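PDB 3PE7: oligogalacturonate lyase from Yersinia enterocolitica subsp. enterocolitica, which cleaves oligogalacturonates, short pectin-derived oligosaccharides, by beta-elimination in the cytoplasm, using a seven-bladed beta-propeller that binds manganese. Local coordinates for residues A[259-271]-A[277-289]. Sequence-based numbering, arbitrary orientation.
Sequences KGSPDRFIYSADP and RQLTSMPACSHLM. With CA (calcium ion), chain D; MN (manganese (II) ion), chain B.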
ATOM      1  N   LYS A 259      17.488 -13.878  12.547  1.00 16.10           N
ATOM      2  CA  LYS A 259      17.353 -14.077  13.982  1.00 16.45           C
ATOM      3  C   LYS A 259      18.731 -13.886  14.628  1.00 15.39           C
ATOM      4  O   LYS A 259      19.740 -14.311  14.078  1.00 15.17           O
ATOM      5  CB  LYS A 259      16.779 -15.467  14.271  1.00 17.24           C
ATOM      6  CG  LYS A 259      16.424 -15.712  15.744  1.00 21.51           C
ATOM      7  CD  LYS A 259      15.262 -16.692  15.868  1.00 26.47           C
ATOM      8  CE  LYS A 259      15.017 -17.097  17.328  1.00 30.01           C
ATOM      9  NZ  LYS A 259      16.016 -18.118  17.803  1.00 30.99           N
ATOM     10  N   GLY A 260      18.765 -13.211  15.775  1.00 14.90           N
ATOM     11  CA  GLY A 260      20.014 -12.994  16.499  1.00 13.91           C
ATOM     12  C   GLY A 260      20.653 -11.637  16.275  1.00 14.04           C
ATOM     13  O   GLY A 260      21.651 -11.305  16.907  1.00 14.91           O
ATOM     14  N   SER A 261      20.086 -10.846  15.374  1.00 13.40           N
ATOM     15  CA  SER A 261      20.606  -9.508  15.091  1.00 13.13           C
ATOM     16  C   SER A 261      19.440  -8.575  14.752  1.00 12.94           C
ATOM     17  O   SER A 261      18.493  -8.991  14.085  1.00 13.22           O
ATOM     18  CB  SER A 261      21.586  -9.556  13.910  1.00 13.32           C
ATOM     19  OG  SER A 261      21.917  -8.248  13.459  1.00 15.07           O
ATOM     20  N   PRO A 262      19.511  -7.305  15.186  1.00 12.70           N
ATOM     21  CA  PRO A 262      18.421  -6.370  14.928  1.00 13.66           C
ATOM     22  C   PRO A 262      18.512  -5.706  13.546  1.00 14.03           C
ATOM     23  O   PRO A 262      17.552  -5.055  13.104  1.00 15.03           O
ATOM     24  CB  PRO A 262      18.603  -5.328  16.030  1.00 13.49           C
ATOM     25  CG  PRO A 262      20.087  -5.284  16.242  1.00 12.97           C
ATOM     26  CD  PRO A 262      20.607  -6.670  15.958  1.00 12.83           C
ATOM     27  N   ASP A 263      19.634  -5.903  12.872  1.00 13.87           N
ATOM     28  CA  ASP A 263      19.945  -5.184  11.626  1.00 14.26           C
ATOM     29  C   ASP A 263      19.026  -5.613  10.494  1.00 13.73           C
ATOM     30  O   ASP A 263      18.750  -6.797  10.323  1.00 14.55           O
ATOM     31  CB  ASP A 263      21.405  -5.386  11.218  1.00 14.27           C
ATOM     32  CG  ASP A 263      22.373  -4.715  12.171  1.00 17.94           C
ATOM     33  OD1 ASP A 263      21.947  -3.786  12.903  1.00 17.07           O
ATOM     34  OD2 ASP A 263      23.558  -5.119  12.173  1.00 19.81           O
ATOM     35  N   ARG A 264      18.532  -4.625   9.762  1.00 13.18           N
ATOM     36  CA  ARG A 264      17.672  -4.852   8.612  1.00 13.59           C
ATOM     37  C   ARG A 264      18.411  -4.448   7.357  1.00 12.52           C
ATOM     38  O   ARG A 264      19.213  -3.517   7.389  1.00 12.49           O
ATOM     39  CB  ARG A 264      16.412  -3.983   8.736  1.00 13.94           C
ATOM     40  CG  ARG A 264      15.172  -4.700   9.256  1.00 16.60           C
ATOM     41  CD  ARG A 264      15.270  -5.068  10.700  1.00 20.57           C
ATOM     42  NE  ARG A 264      13.961  -5.488  11.224  1.00 21.59           N
ATOM     43  CZ  ARG A 264      13.803  -6.225  12.325  1.00 24.76           C
ATOM     44  NH1 ARG A 264      12.586  -6.565  12.732  1.00 24.71           N
ATOM     45  NH2 ARG A 264      14.858  -6.628  13.021  1.00 25.94           N
ATOM     46  N   PHE A 265      18.102  -5.126   6.246  1.00 12.67           N
ATOM     47  CA  PHE A 265      18.751  -4.872   4.956  1.00 12.11           C
ATOM     48  C   PHE A 265      17.744  -4.811   3.815  1.00 11.92           C
ATOM     49  O   PHE A 265      16.805  -5.607   3.770  1.00 11.34           O
ATOM     50  CB  PHE A 265      19.793  -5.961   4.662  1.00 13.29           C
ATOM     51  CG  PHE A 265      20.934  -5.967   5.635  1.00 16.23           C
ATOM     52  CD1 PHE A 265      22.058  -5.191   5.400  1.00 18.62           C
ATOM     53  CD2 PHE A 265      20.865  -6.723   6.811  1.00 18.26           C
ATOM     54  CE1 PHE A 265      23.110  -5.167   6.328  1.00 19.78           C
ATOM     55  CE2 PHE A 265      21.917  -6.713   7.725  1.00 19.38           C
ATOM     56  CZ  PHE A 265      23.031  -5.936   7.476  1.00 21.04           C
ATOM     57  N   ILE A 266      17.932  -3.845   2.918  1.00 11.45           N
ATOM     58  CA  ILE A 266      17.158  -3.792   1.667  1.00 11.20           C
ATOM     59  C   ILE A 266      17.823  -4.680   0.616  1.00 11.62           C
ATOM     60  O   ILE A 266      19.049  -4.589   0.402  1.00 12.17           O
ATOM     61  CB  ILE A 266      17.032  -2.347   1.104  1.00 10.95           C
ATOM     62  CG1 ILE A 266      16.437  -1.397   2.151  1.00 10.79           C
ATOM     63  CG2 ILE A 266      16.222  -2.332  -0.173  1.00 11.89           C
ATOM     64  CD1 ILE A 266      16.488   0.084   1.728  1.00 11.06           C
ATOM     65  N   TYR A 267      17.016  -5.529  -0.018  1.00 11.02           N
ATOM     66  CA  TYR A 267      17.473  -6.449  -1.060  1.00 11.96           C
ATOM     67  C   TYR A 267      16.674  -6.206  -2.326  1.00 12.19           C
ATOM     68  O   TYR A 267      15.559  -5.679  -2.283  1.00 11.46           O
ATOM     69  CB  TYR A 267      17.228  -7.898  -0.630  1.00 12.47           C
ATOM     70  CG  TYR A 267      18.351  -8.542   0.154  1.00 13.37           C
ATOM     71  CD1 TYR A 267      19.183  -9.496  -0.432  1.00 13.38           C
ATOM     72  CD2 TYR A 267      18.587  -8.187   1.480  1.00 14.03           C
ATOM     73  CE1 TYR A 267      20.218 -10.098   0.296  1.00 15.05           C
ATOM     74  CE2 TYR A 267      19.622  -8.787   2.210  1.00 15.22           C
ATOM     75  CZ  TYR A 267      20.424  -9.732   1.608  1.00 15.76           C
ATOM     76  OH  TYR A 267      21.451 -10.304   2.334  1.00 19.39           O
ATOM     77  N   SER A 268      17.254  -6.587  -3.459  1.00 12.09           N
ATOM     78  CA  SER A 268      16.565  -6.529  -4.736  1.00 12.85           C
ATOM     79  C   SER A 268      16.646  -7.911  -5.350  1.00 12.58           C
ATOM     80  O   SER A 268      17.660  -8.597  -5.170  1.00 13.49           O
ATOM     81  CB  SER A 268      17.295  -5.540  -5.645  1.00 13.63           C
ATOM     82  OG  SER A 268      16.412  -5.080  -6.637  1.00 19.15           O
ATOM     83  N   ALA A 269      15.597  -8.327  -6.059  1.00 11.36           N
ATOM     84  CA  ALA A 269      15.642  -9.572  -6.831  1.00 11.18           C
ATOM     85  C   ALA A 269      15.305  -9.265  -8.280  1.00 11.67           C
ATOM     86  O   ALA A 269      14.326  -8.581  -8.538  1.00 10.60           O
ATOM     87  CB  ALA A 269      14.642 -10.567  -6.289  1.00 11.40           C
ATOM     88  N   ASP A 270      16.115  -9.760  -9.218  1.00 11.35           N
ATOM     89  CA  ASP A 270      15.772  -9.631 -10.635  1.00 12.17           C
ATOM     90  C   ASP A 270      14.761 -10.714 -10.992  1.00 13.01           C
ATOM     91  O   ASP A 270      14.999 -11.876 -10.740  1.00 12.33           O
ATOM     92  CB  ASP A 270      16.998  -9.791 -11.519  1.00 11.65           C
ATOM     93  CG  ASP A 270      16.700  -9.471 -12.975  1.00 12.57           C
ATOM     94  OD1 ASP A 270      16.649  -8.270 -13.304  1.00 15.05           O
ATOM     95  OD2 ASP A 270      16.476 -10.400 -13.775  1.00 13.30           O
ATOM     96  N   PRO A 271      13.638 -10.325 -11.607  1.00 13.68           N
ATOM     97  CA  PRO A 271      12.569 -11.286 -11.858  1.00 14.68           C
ATOM     98  C   PRO A 271      12.945 -12.391 -12.854  1.00 14.82           C
ATOM     99  O   PRO A 271      12.469 -13.537 -12.733  1.00 16.00           O
ATOM    100  CB  PRO A 271      11.427 -10.400 -12.377  1.00 14.64           C
ATOM    101  CG  PRO A 271      11.730  -9.084 -11.877  1.00 15.80           C
ATOM    102  CD  PRO A 271      13.214  -8.950 -11.904  1.00 14.44           C
ATOM    103  N   ARG A 277      20.189  -9.560  -4.444  1.00 14.26           N
ATOM    104  CA  ARG A 277      21.354  -8.768  -4.043  1.00 14.66           C
ATOM    105  C   ARG A 277      21.043  -7.846  -2.870  1.00 14.53           C
ATOM    106  O   ARG A 277      19.996  -7.201  -2.842  1.00 13.46           O
ATOM    107  CB  ARG A 277      21.846  -7.940  -5.237  1.00 14.76           C
ATOM    108  CG  ARG A 277      22.497  -8.792  -6.314  1.00 19.63           C
ATOM    109  CD  ARG A 277      23.354  -7.909  -7.214  1.00 27.05           C
ATOM    110  NE  ARG A 277      22.732  -7.712  -8.517  1.00 31.66           N
ATOM    111  CZ  ARG A 277      23.333  -8.000  -9.670  1.00 34.78           C
ATOM    112  NH1 ARG A 277      24.574  -8.486  -9.680  1.00 36.16           N
ATOM    113  NH2 ARG A 277      22.697  -7.800 -10.815  1.00 35.34           N
ATOM    114  N   GLN A 278      21.963  -7.795  -1.907  1.00 14.31           N
ATOM    115  CA  GLN A 278      21.862  -6.881  -0.775  1.00 14.98           C
ATOM    116  C   GLN A 278      22.273  -5.482  -1.220  1.00 15.01           C
ATOM    117  O   GLN A 278      23.385  -5.275  -1.727  1.00 15.66           O
ATOM    118  CB  GLN A 278      22.759  -7.352   0.375  1.00 15.05           C
ATOM    119  CG  GLN A 278      22.645  -6.508   1.619  1.00 17.07           C
ATOM    120  CD  GLN A 278      23.555  -6.992   2.734  1.00 18.53           C
ATOM    121  OE1 GLN A 278      23.381  -8.084   3.262  1.00 21.71           O
ATOM    122  NE2 GLN A 278      24.513  -6.170   3.103  1.00 21.48           N
ATOM    123  N   LEU A 279      21.382  -4.521  -1.032  1.00 14.18           N
ATOM    124  CA  LEU A 279      21.644  -3.161  -1.486  1.00 14.74           C
ATOM    125  C   LEU A 279      22.252  -2.291  -0.392  1.00 14.68           C
ATOM    126  O   LEU A 279      23.249  -1.599  -0.629  1.00 14.48           O
ATOM    127  CB  LEU A 279      20.368  -2.528  -2.061  1.00 14.64           C
ATOM    128  CG  LEU A 279      19.680  -3.303  -3.187  1.00 16.65           C
ATOM    129  CD1 LEU A 279      18.436  -2.551  -3.665  1.00 17.19           C
ATOM    130  CD2 LEU A 279      20.648  -3.578  -4.363  1.00 15.38           C
ATOM    131  N   THR A 280      21.648  -2.323   0.798  1.00 14.26           N
ATOM    132  CA  THR A 280      22.072  -1.444   1.899  1.00 15.17           C
ATOM    133  C   THR A 280      21.426  -1.866   3.213  1.00 14.76           C
ATOM    134  O   THR A 280      20.441  -2.604   3.231  1.00 14.58           O
ATOM    135  CB  THR A 280      21.763   0.056   1.611  1.00 14.72           C
ATOM    136  OG1 THR A 280      22.344   0.866   2.642  1.00 16.98           O
ATOM    137  CG2 THR A 280      20.238   0.328   1.546  1.00 15.40           C
ATOM    138  N   SER A 281      22.003  -1.411   4.324  1.00 15.83           N
ATOM    139  CA  SER A 281      21.400  -1.620   5.626  1.00 15.70           C
ATOM    140  C   SER A 281      20.374  -0.502   5.814  1.00 14.86           C
ATOM    141  O   SER A 281      20.418   0.508   5.105  1.00 15.71           O
ATOM    142  CB  SER A 281      22.474  -1.563   6.714  1.00 16.24           C
ATOM    143  OG  SER A 281      23.130  -0.311   6.667  1.00 18.92           O
ATOM    144  N   MET A 282      19.431  -0.681   6.738  1.00 13.72           N
ATOM    145  CA  MET A 282      18.440   0.355   7.021  1.00 12.87           C
ATOM    146  C   MET A 282      18.044   0.303   8.503  1.00 12.60           C
ATOM    147  O   MET A 282      18.170  -0.749   9.131  1.00 12.79           O
ATOM    148  CB  MET A 282      17.194   0.143   6.146  1.00 12.46           C
ATOM    149  CG  MET A 282      16.465  -1.146   6.456  1.00 13.49           C
ATOM    150  SD  MET A 282      14.963  -1.435   5.503  1.00 13.92           S
ATOM    151  CE  MET A 282      14.030   0.082   5.699  1.00 14.99           C
ATOM    152  N   PRO A 283      17.553   1.423   9.055  1.00 13.20           N
ATOM    153  CA  PRO A 283      16.903   1.325  10.353  1.00 12.89           C
ATOM    154  C   PRO A 283      15.623   0.510  10.228  1.00 12.59           C
ATOM    155  O   PRO A 283      15.051   0.397   9.130  1.00 12.60           O
ATOM    156  CB  PRO A 283      16.534   2.780  10.702  1.00 12.95           C
ATOM    157  CG  PRO A 283      17.083   3.621   9.660  1.00 13.86           C
ATOM    158  CD  PRO A 283      17.420   2.768   8.470  1.00 13.02           C
ATOM    159  N   ALA A 284      15.173  -0.052  11.342  1.00 11.96           N
ATOM    160  CA  ALA A 284      13.924  -0.818  11.361  1.00 11.95           C
ATOM    161  C   ALA A 284      12.764   0.096  10.988  1.00 11.69           C
ATOM    162  O   ALA A 284      12.479   1.059  11.704  1.00 12.27           O
ATOM    163  CB  ALA A 284      13.693  -1.415  12.738  1.00 11.49           C
ATOM    164  N   CYS A 285      12.119  -0.218   9.865  1.00 10.54           N
ATOM    165  CA  CYS A 285      10.953   0.519   9.392  1.00 10.85           C
ATOM    166  C   CYS A 285       9.766  -0.420   9.200  1.00 10.63           C
ATOM    167  O   CYS A 285       9.941  -1.629   9.056  1.00 11.63           O
ATOM    168  CB  CYS A 285      11.283   1.215   8.065  1.00 10.06           C
ATOM    169  SG  CYS A 285      12.455   2.580   8.203  1.00 10.88           S
ATOM    170  N   SER A 286       8.561   0.139   9.189  1.00  9.90           N
ATOM    171  CA  SER A 286       7.346  -0.669   9.132  1.00 10.06           C
ATOM    172  C   SER A 286       6.896  -0.947   7.706  1.00  9.49           C
ATOM    173  O   SER A 286       6.124  -1.858   7.478  1.00 10.36           O
ATOM    174  CB  SER A 286       6.235   0.017   9.932  1.00 10.56           C
ATOM    175  OG  SER A 286       6.527  -0.092  11.332  1.00 11.38           O
ATOM    176  N   HIS A 287       7.381  -0.127   6.780  1.00  9.52           N
ATOM    177  CA  HIS A 287       7.054  -0.218   5.354  1.00  9.27           C
ATOM    178  C   HIS A 287       8.255   0.275   4.554  1.00  9.46           C
ATOM    179  O   HIS A 287       9.167   0.912   5.104  1.00  9.84           O
ATOM    180  CB  HIS A 287       5.832   0.636   5.024  1.00  9.53           C
ATOM    181  CG  HIS A 287       4.668   0.376   5.919  1.00  8.28           C
ATOM    182  ND1 HIS A 287       4.460   1.081   7.090  1.00  8.96           N
ATOM    183  CD2 HIS A 287       3.670  -0.532   5.840  1.00  8.38           C
ATOM    184  CE1 HIS A 287       3.368   0.622   7.681  1.00  9.15           C
ATOM    185  NE2 HIS A 287       2.870  -0.353   6.942  1.00 10.02           N
ATOM    186  N   LEU A 288       8.266  -0.071   3.267  1.00  9.10           N
ATOM    187  CA  LEU A 288       9.269   0.441   2.337  1.00  8.63           C
ATOM    188  C   LEU A 288       8.617   0.722   0.986  1.00  8.80           C
ATOM    189  O   LEU A 288       7.743  -0.035   0.527  1.00  9.35           O
ATOM    190  CB  LEU A 288      10.406  -0.577   2.186  1.00  9.41           C
ATOM    191  CG  LEU A 288      11.680  -0.136   1.453  1.00  8.25           C
ATOM    192  CD1 LEU A 288      12.354   1.074   2.151  1.00  9.60           C
ATOM    193  CD2 LEU A 288      12.640  -1.317   1.368  1.00  9.73           C
ATOM    194  N   MET A 289       9.026   1.814   0.353  1.00  8.51           N
ATOM    195  CA  MET A 289       8.507   2.168  -0.965  1.00  8.10           C
ATOM    196  C   MET A 289       9.578   2.920  -1.750  1.00  8.33           C
ATOM    197  O   MET A 289      10.478   3.528  -1.156  1.00  8.89           O
ATOM    198  CB  MET A 289       7.233   3.028  -0.805  1.00  7.98           C
ATOM    199  CG  MET A 289       6.465   3.327  -2.089  1.00  9.34           C
ATOM    200  SD  MET A 289       6.293   1.902  -3.190  1.00  9.78           S
ATOM    201  CE  MET A 289       5.525   2.695  -4.605  1.00 12.53           C
TER
HETATM  202 CA    CA D 391      15.985  -8.358 -15.575  1.00 10.93          CA
HETATM  203 MN    MN B 389       0.764  -0.708   7.053  1.00  7.45          MN
HETATM  204  O   HOH W   1      11.776  -4.026   9.840  1.00 22.95           O
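Gln278 lies across two aromatic rings of the neighbouring strand. Its CB sits over the face of Tyr267, 3.8 Å from the ring centroid and 23° off the normal, a CH-pi contact. CG moves out toward the rim of the same ring, 3.8 Å from Tyr267 CE2. Because CG is anti to the backbone N (chi1 -176°) and the chain stays extended, the amide carries on to Phe265: CD and NE2 approach its CD1, and OE1 lies over its face toward the rim, the two planes 25° apart. OE1 also comes to 3.1 Å from Tyr267 OH. Strands 264-269 and 277-282 run antiparallel as the outer hairpin of one propeller blade. Leu279 N (2.7 Å) and, weakly, Thr280 N (3.5 Å) both donate to Ile266 O, a classic beta bulge. On the other sheet face, Ile266 CG1 meets Met282 SD (3.7 Å) and Leu288 CD2 (3.9 Å), tying the hairpin to strand 287-289 of the next blade. That strand carries His287, whose NE2 binds manganese at 2.1 Å, while Asp270 chelates calcium. The aliphatic part of Gln278 over Tyr267, its amide over Phe265 and the apolar Ile266 packing thus carry the side-chain contact through dispersion and CH-pi forces; directional backbone bonds set register and bulge.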